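Local coordinates for protein TarM (Staphylococcus aureus subsp. aureus 21178, PDB 4X7R) that belongs to the GT-B glycosyltransferases, two-lobed enzymes whose paired Rossmann-like domains face each other across a cleft that here holds UDP, at residues N304-H309 with E472-K477. The protein carries 1 engineered substitution. Sequence-based numbering, arbitrary orientation.
Sequences NFVKIH and ENIIEK. With 3YW ((2S)-2,3-dihydroxypropyl 2-acetamido-2-deoxy-alpha-D-glucopyranoside), chain F.
Two aliphatic pairs, Val-306 with Ile-474 and Ile-308 with Ile-475, join the extended loop 304-309 to the last turns of helix 460-477. In the buried pair, branch methyl meets branch methyl: Ile-474 CG2 lies 3.8 Å from Val-306 CG2 and also comes near Val-306 CG1. The CG1-CD1 arm of Ile-474 leads away from the loop. The second pair is nearer the surface. With its CG1 opposite the carbonyl carbon (chi1 -61°), Ile-308 turns both CD1 and CG2 onto CG1 of Ile-475, the two reaching it from one side; its CD1 comes within 3.7 Å of Ile-475 CG1 and also approaches Ile-475 CA, so the helix backbone shares in the packing.

The polar bonds lie within the helix and at the ligand, not across the contact. On the helix, Lys-477 NZ donates to Asn-473 OD1 at 2.8 Å, approaching in the carbonyl plane. At the start of the loop the amide of Asn-304 faces 3YW: its ND2 gives a weak bond to O6 of the ligand, 2.9 Å long and bent to 147°, while the same O6 donates weakly to Asn-304 OD1. Asn-304 thus belongs to the ligand pocket, where Gln-405 OE1 also bonds its backbone N.

Helix 407-414 adds to the apolar cluster, Ile-414 touching both Val-306 and Ile-474 and Ile-410 touching Val-306. The loop links the two parallel-sheet domains of the GT-B fold, strand 299-301 to strand 320-324; Phe-305 packs against helices 17-31 and 480-492, the latter in keeping with the C-terminal helix that crosses back to the N-terminal domain in GT-B enzymes.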
loop_
_atom_site.group_PDB
_atom_site.type_symbol
_atom_site.label_atom_id
_atom_site.label_comp_id
_atom_site.label_asym_id
_atom_site.label_seq_id
_atom_site.Cartn_x
_atom_site.Cartn_y
_atom_site.Cartn_z
ATOM N N ASN A 304 -2.086 5.614 15.384
ATOM C CA ASN A 304 -2.930 5.791 14.203
ATOM C C ASN A 304 -4.288 6.220 14.739
ATOM O O ASN A 304 -4.680 5.791 15.845
ATOM C CB ASN A 304 -3.181 4.453 13.503
ATOM C CG ASN A 304 -2.077 4.010 12.604
ATOM O OD1 ASN A 304 -1.606 4.778 11.771
ATOM N ND2 ASN A 304 -1.621 2.772 12.792
ATOM N N PHE A 305 -5.033 7.019 13.943
ATOM C CA PHE A 305 -6.394 7.372 14.308
ATOM C C PHE A 305 -7.208 6.081 14.223
ATOM O O PHE A 305 -6.901 5.207 13.407
ATOM C CB PHE A 305 -6.974 8.391 13.329
ATOM C CG PHE A 305 -6.622 9.838 13.588
ATOM C CD1 PHE A 305 -7.237 10.550 14.620
ATOM C CD2 PHE A 305 -5.695 10.498 12.782
ATOM C CE1 PHE A 305 -6.958 11.913 14.816
ATOM C CE2 PHE A 305 -5.412 11.855 12.984
ATOM C CZ PHE A 305 -6.061 12.557 13.991
ATOM N N VAL A 306 -8.235 5.965 15.048
ATOM C CA VAL A 306 -9.089 4.787 15.078
ATOM C C VAL A 306 -10.535 5.159 14.723
ATOM O O VAL A 306 -11.054 6.182 15.187
ATOM C CB VAL A 306 -8.937 3.986 16.418
ATOM C CG1 VAL A 306 -9.643 4.661 17.581
ATOM C CG2 VAL A 306 -9.456 2.590 16.267
ATOM N N LYS A 307 -11.151 4.366 13.844
ATOM C CA LYS A 307 -12.524 4.609 13.415
ATOM C C LYS A 307 -13.441 3.732 14.232
ATOM O O LYS A 307 -13.473 2.519 14.035
ATOM C CB LYS A 307 -12.690 4.356 11.905
ATOM C CG LYS A 307 -14.036 4.832 11.345
ATOM C CD LYS A 307 -14.279 4.330 9.911
ATOM C CE LYS A 307 -13.732 5.179 8.773
ATOM N NZ LYS A 307 -14.415 6.500 8.675
ATOM N N ILE A 308 -14.137 4.341 15.186
ATOM C CA ILE A 308 -15.078 3.632 16.037
ATOM C C ILE A 308 -16.473 3.786 15.457
ATOM O O ILE A 308 -17.114 4.834 15.585
ATOM C CB ILE A 308 -14.974 3.977 17.549
ATOM C CG1 ILE A 308 -13.576 3.602 18.098
ATOM C CG2 ILE A 308 -16.071 3.238 18.358
ATOM C CD1 ILE A 308 -13.020 4.544 19.103
ATOM N N HIS A 309 -16.917 2.743 14.763
ATOM C CA HIS A 309 -18.250 2.693 14.178
ATOM C C HIS A 309 -19.129 1.983 15.218
ATOM O O HIS A 309 -18.743 1.903 16.387
ATOM C CB HIS A 309 -18.205 1.933 12.835
ATOM C CG HIS A 309 -17.442 0.651 12.922
ATOM N ND1 HIS A 309 -18.024 -0.463 13.509
ATOM C CD2 HIS A 309 -16.181 0.337 12.572
ATOM C CE1 HIS A 309 -17.114 -1.414 13.484
ATOM N NE2 HIS A 309 -15.997 -0.992 12.926
ATOM N N GLU A 472 -14.444 -1.196 24.549
ATOM C CA GLU A 472 -14.345 -0.260 25.659
ATOM C C GLU A 472 -12.903 0.238 25.832
ATOM O O GLU A 472 -12.699 1.436 26.023
ATOM C CB GLU A 472 -14.769 -0.980 26.934
ATOM C CG GLU A 472 -15.881 -0.309 27.703
ATOM C CD GLU A 472 -16.420 -1.166 28.833
ATOM O OE1 GLU A 472 -15.649 -1.502 29.765
ATOM O OE2 GLU A 472 -17.623 -1.506 28.783
ATOM N N ASN A 473 -11.905 -0.685 25.758
ATOM C CA ASN A 473 -10.484 -0.356 25.895
ATOM C C ASN A 473 -9.988 0.490 24.743
ATOM O O ASN A 473 -9.195 1.397 24.970
ATOM C CB ASN A 473 -9.616 -1.617 26.044
ATOM C CG ASN A 473 -8.247 -1.318 26.635
ATOM O OD1 ASN A 473 -8.104 -0.588 27.620
ATOM N ND2 ASN A 473 -7.208 -1.871 26.064
ATOM N N ILE A 474 -10.467 0.224 23.509
ATOM C CA ILE A 474 -10.063 1.008 22.324
ATOM C C ILE A 474 -10.620 2.425 22.407
ATOM O O ILE A 474 -9.886 3.396 22.195
ATOM C CB ILE A 474 -10.378 0.304 20.956
ATOM C CG1 ILE A 474 -9.725 -1.110 20.851
ATOM C CG2 ILE A 474 -10.011 1.189 19.753
ATOM C CD1 ILE A 474 -8.201 -1.221 21.156
ATOM N N ILE A 475 -11.922 2.541 22.733
ATOM C CA ILE A 475 -12.617 3.829 22.869
ATOM C C ILE A 475 -11.863 4.683 23.895
ATOM O O ILE A 475 -11.494 5.808 23.596
ATOM C CB ILE A 475 -14.119 3.612 23.231
ATOM C CG1 ILE A 475 -14.898 3.125 21.993
ATOM C CG2 ILE A 475 -14.754 4.879 23.827
ATOM C CD1 ILE A 475 -16.314 2.587 22.288
ATOM N N GLU A 476 -11.557 4.105 25.050
ATOM C CA GLU A 476 -10.872 4.825 26.101
ATOM C C GLU A 476 -9.451 5.294 25.779
ATOM O O GLU A 476 -9.106 6.437 26.083
ATOM C CB GLU A 476 -10.884 4.002 27.370
ATOM C CG GLU A 476 -10.420 4.797 28.555
ATOM C CD GLU A 476 -10.267 3.962 29.809
ATOM O OE1 GLU A 476 -11.047 2.994 29.984
ATOM O OE2 GLU A 476 -9.367 4.283 30.620
ATOM N N LYS A 477 -8.640 4.438 25.164
ATOM C CA LYS A 477 -7.246 4.760 24.958
ATOM C C LYS A 477 -6.845 5.364 23.625
ATOM O O LYS A 477 -5.712 5.847 23.513
ATOM C CB LYS A 477 -6.373 3.551 25.344
ATOM C CG LYS A 477 -6.563 3.136 26.819
ATOM C CD LYS A 477 -5.708 1.922 27.171
ATOM C CE LYS A 477 -5.579 1.676 28.660
ATOM N NZ LYS A 477 -6.883 1.333 29.283
HETATM O O3A 3YW F . 5.790 -1.258 4.790
HETATM C C4A 3YW F . 2.460 -0.594 6.376
HETATM C C5A 3YW F . 3.647 -1.376 5.869
HETATM O O5 3YW F . 1.271 0.451 9.013
HETATM C C6A 3YW F . 4.735 -0.478 5.331
HETATM C C5 3YW F . 0.064 0.219 9.751
HETATM C C6 3YW F . -0.641 1.551 9.850
HETATM C C4 3YW F . 0.428 -0.411 11.094
HETATM O O6 3YW F . 0.160 2.530 10.496
HETATM C C3 3YW F . 1.012 -1.795 10.829
HETATM O O4 3YW F . -0.734 -0.547 11.904
HETATM O O3 3YW F . 1.404 -2.442 12.040
HETATM O O7 3YW F . 4.425 -3.299 10.364
HETATM C C7 3YW F . 3.534 -3.770 9.663
HETATM C C8 3YW F . 3.587 -5.178 9.152
HETATM N N2 3YW F . 2.457 -3.063 9.317
HETATM C C2 3YW F . 2.175 -1.735 9.838
HETATM C C1 3YW F . 2.024 -0.716 8.694
HETATM O O1 3YW F . 1.747 -1.246 7.429
HETATM O O2 3YW F . 3.209 -2.270 4.846
#